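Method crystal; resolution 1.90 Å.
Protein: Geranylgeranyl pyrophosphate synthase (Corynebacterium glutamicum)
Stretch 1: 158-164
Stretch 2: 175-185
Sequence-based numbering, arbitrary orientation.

Stretch 1, residues 158-164: WAEDMLQ
Stretch 2 175-185: RTRDAWRGMRT

A single carboxylate, that of Glu160, ties the two helices together by accepting from two different side chains. Trp180 NE1 donates to Glu160 OE1 at 2.8 Å (N-H...O angle 162°), while Arg184 NE and Arg184 NH2 each donate to Glu160 OE2 at 2.9 Å (146° and 144°), a forked salt bridge in which the acid lies at the guanidinium edge, near its plane. The acid also meets the indole near its plane, at the edge where NE1 projects.

Both segments are helical, with phi/psi near -65/-42 for most residues and -67/-16 at Thr176. Their axes run nearly antiparallel, at 166°, and approach no closer than 13.0 Å, and the side chains of Glu160, Arg184, Leu163 and Trp180 span the gap. The register sets Glu160 CA 9.7 Å from Trp180 CA and Leu163 CA 9.5 Å from Thr176 CA. Helix 175-185 is kinked where the N atoms of Asp178 and Ala179 lack bonds to the preceding turn.

The Glu160 CA-to-CB bond points sideways to the other helix; chi1 -46° and chi2 -84° (both m), with chi3 2°, bring its carboxylate end nearer. The Arg184 CA-to-CB bond points toward the partner helix, and the chain bends through chi1 -76°, chi2 140° (between wells), chi3 58° and chi4 -101°. Arg184 NH1 returns to Trp180 O at 3.1 Å (163°), which helps fix the guanidinium.

Trp180 (chi1 -171°, t; chi2 -101°) serves both polar and apolar needs. Leu163 (t, p) places CD2 3.5 Å from the centroid of the Trp180 six-membered ring, 12° off its normal, a CH-pi contact over one face. The backbone O of Ala159 lies 4.0 Å from Trp180 CZ2.

Ala159, Glu160, Leu163, Thr176, Trp180 and Arg184 are buried; the stretches bury 307 Å², both sides summed. Water 2 extends the contact, accepting from Gln164 NE2 (2.9 Å) and Arg177 NH1 (3.2 Å) and donating to Thr176 OG1 (3.2 Å).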

# COMPACT_ATOMS: atom_id res chain seq x y z
N TRP A 158 7.63 1.32 -0.66
CA TRP A 158 9.08 1.08 -0.62
C TRP A 158 9.45 -0.41 -0.81
O TRP A 158 10.53 -0.70 -1.30
CB TRP A 158 9.67 1.62 0.69
CG TRP A 158 9.79 3.13 0.62
CD1 TRP A 158 9.58 3.94 -0.48
CD2 TRP A 158 10.21 3.99 1.68
NE1 TRP A 158 9.79 5.29 -0.13
CE2 TRP A 158 10.21 5.32 1.18
CE3 TRP A 158 10.57 3.77 3.03
CZ2 TRP A 158 10.55 6.41 1.98
CZ3 TRP A 158 10.90 4.86 3.83
CH2 TRP A 158 10.90 6.16 3.30
N ALA A 159 8.57 -1.32 -0.38
CA ALA A 159 8.78 -2.75 -0.72
C ALA A 159 8.90 -2.89 -2.23
O ALA A 159 9.82 -3.57 -2.76
CB ALA A 159 7.64 -3.65 -0.18
N GLU A 160 7.96 -2.26 -2.95
CA GLU A 160 7.95 -2.37 -4.40
C GLU A 160 9.20 -1.72 -4.96
O GLU A 160 9.81 -2.27 -5.86
CB GLU A 160 6.71 -1.67 -5.04
CG GLU A 160 5.42 -2.03 -4.29
CD GLU A 160 4.75 -3.37 -4.71
OE1 GLU A 160 5.37 -4.07 -5.62
OE2 GLU A 160 3.58 -3.65 -4.14
N ASP A 161 9.53 -0.51 -4.50
CA ASP A 161 10.74 0.20 -5.02
C ASP A 161 11.99 -0.65 -4.76
O ASP A 161 12.89 -0.69 -5.59
CB ASP A 161 10.94 1.52 -4.29
CG ASP A 161 9.89 2.58 -4.69
OD1 ASP A 161 9.24 2.47 -5.75
OD2 ASP A 161 9.71 3.52 -3.91
N MSE A 162 12.08 -1.21 -3.57
CA MSE A 162 13.31 -1.94 -3.20
C MSE A 162 13.51 -3.12 -4.13
O MSE A 162 14.65 -3.40 -4.54
CB MSE A 162 13.26 -2.41 -1.73
CG MSE A 162 14.63 -2.97 -1.26
SE MSE A 162 14.60 -3.12 0.68
CE MSE A 162 16.50 -3.77 0.97
N LEU A 163 12.41 -3.80 -4.49
CA LEU A 163 12.48 -4.83 -5.52
C LEU A 163 12.82 -4.26 -6.92
O LEU A 163 13.78 -4.72 -7.58
CB LEU A 163 11.15 -5.66 -5.58
CG LEU A 163 11.13 -6.74 -6.69
CD1 LEU A 163 12.21 -7.82 -6.43
CD2 LEU A 163 9.71 -7.34 -6.82
N GLN A 164 12.04 -3.27 -7.39
CA GLN A 164 12.19 -2.81 -8.78
C GLN A 164 13.55 -2.11 -8.97
O GLN A 164 14.10 -2.15 -10.08
CB GLN A 164 11.09 -1.81 -9.16
CG GLN A 164 9.65 -2.47 -9.18
CD GLN A 164 9.58 -3.75 -9.98
OE1 GLN A 164 10.22 -3.88 -11.01
NE2 GLN A 164 8.76 -4.70 -9.50
N ARG A 175 10.69 -12.67 -14.15
CA ARG A 175 10.45 -13.99 -13.56
C ARG A 175 9.78 -13.87 -12.19
O ARG A 175 9.07 -14.78 -11.79
CB ARG A 175 11.76 -14.81 -13.42
CG ARG A 175 12.28 -15.40 -14.76
CD ARG A 175 13.38 -16.49 -14.54
NE ARG A 175 14.53 -15.96 -13.81
CZ ARG A 175 15.59 -15.38 -14.39
NH1 ARG A 175 16.61 -14.93 -13.64
NH2 ARG A 175 15.63 -15.25 -15.72
N THR A 176 10.03 -12.76 -11.49
CA THR A 176 9.43 -12.54 -10.15
C THR A 176 7.91 -12.36 -10.18
O THR A 176 7.27 -12.51 -9.14
CB THR A 176 10.02 -11.32 -9.38
OG1 THR A 176 9.66 -10.08 -10.02
CG2 THR A 176 11.55 -11.42 -9.21
N ARG A 177 7.32 -12.10 -11.34
CA ARG A 177 5.91 -11.64 -11.35
C ARG A 177 4.94 -12.62 -10.67
O ARG A 177 4.17 -12.22 -9.79
CB ARG A 177 5.43 -11.32 -12.78
CG ARG A 177 6.06 -10.09 -13.48
CD ARG A 177 5.87 -8.84 -12.63
NE ARG A 177 4.45 -8.60 -12.27
CZ ARG A 177 4.10 -7.97 -11.15
NH1 ARG A 177 5.05 -7.57 -10.29
NH2 ARG A 177 2.80 -7.79 -10.87
N ASP A 178 5.00 -13.91 -11.04
CA ASP A 178 4.00 -14.87 -10.53
C ASP A 178 4.03 -14.92 -9.00
O ASP A 178 2.97 -14.84 -8.33
CB ASP A 178 4.18 -16.28 -11.12
CG ASP A 178 3.80 -16.36 -12.61
OD1 ASP A 178 3.09 -15.46 -13.11
OD2 ASP A 178 4.18 -17.33 -13.30
N ALA A 179 5.22 -15.06 -8.42
CA ALA A 179 5.32 -15.15 -6.99
C ALA A 179 4.94 -13.85 -6.31
O ALA A 179 4.25 -13.85 -5.29
CB ALA A 179 6.76 -15.56 -6.55
N TRP A 180 5.42 -12.73 -6.87
CA TRP A 180 5.18 -11.44 -6.21
C TRP A 180 3.73 -10.98 -6.36
O TRP A 180 3.13 -10.45 -5.38
CB TRP A 180 6.11 -10.39 -6.85
CG TRP A 180 6.16 -9.03 -6.17
CD1 TRP A 180 5.51 -7.89 -6.56
CD2 TRP A 180 7.00 -8.65 -5.07
NE1 TRP A 180 5.87 -6.83 -5.74
CE2 TRP A 180 6.77 -7.28 -4.81
CE3 TRP A 180 7.94 -9.37 -4.28
CZ2 TRP A 180 7.46 -6.57 -3.79
CZ3 TRP A 180 8.64 -8.67 -3.26
CH2 TRP A 180 8.38 -7.28 -3.02
N ARG A 181 3.17 -11.16 -7.56
CA ARG A 181 1.73 -10.85 -7.76
C ARG A 181 0.89 -11.76 -6.83
O ARG A 181 0.01 -11.27 -6.10
CB ARG A 181 1.33 -11.09 -9.23
CG ARG A 181 -0.16 -10.76 -9.57
CD ARG A 181 -0.58 -11.49 -10.92
NE ARG A 181 0.41 -11.18 -11.94
CZ ARG A 181 1.14 -12.11 -12.56
NH1 ARG A 181 0.94 -13.42 -12.34
NH2 ARG A 181 2.02 -11.72 -13.43
N GLY A 182 1.21 -13.07 -6.82
CA GLY A 182 0.44 -14.04 -5.97
C GLY A 182 0.51 -13.64 -4.50
O GLY A 182 -0.52 -13.48 -3.84
N MSE A 183 1.72 -13.42 -3.98
CA MSE A 183 1.93 -13.18 -2.58
C MSE A 183 1.12 -12.00 -2.05
O MSE A 183 0.50 -12.10 -0.99
CB MSE A 183 3.41 -12.88 -2.32
CG MSE A 183 3.67 -12.58 -0.88
SE MSE A 183 5.62 -12.24 -0.70
CE MSE A 183 5.70 -10.60 -1.75
N ARG A 184 1.14 -10.88 -2.76
CA ARG A 184 0.53 -9.64 -2.23
C ARG A 184 -1.00 -9.72 -2.30
O ARG A 184 -1.68 -9.27 -1.38
CB ARG A 184 1.09 -8.38 -2.96
CG ARG A 184 2.53 -8.10 -2.42
CD ARG A 184 3.51 -7.68 -3.55
NE ARG A 184 3.06 -6.48 -4.29
CZ ARG A 184 2.47 -6.48 -5.48
NH1 ARG A 184 2.16 -7.62 -6.13
NH2 ARG A 184 2.20 -5.30 -6.07
N THR A 185 -1.54 -10.32 -3.34
CA THR A 185 -3.00 -10.47 -3.38
C THR A 185 -3.43 -11.48 -2.30
O THR A 185 -4.45 -11.29 -1.62
CB THR A 185 -3.47 -10.87 -4.78
OG1 THR A 185 -3.32 -9.70 -5.62
CG2 THR A 185 -4.98 -11.28 -4.77
O HOH W 1 4.25 -5.49 -8.57
O HOH W 2 8.17 -7.30 -10.65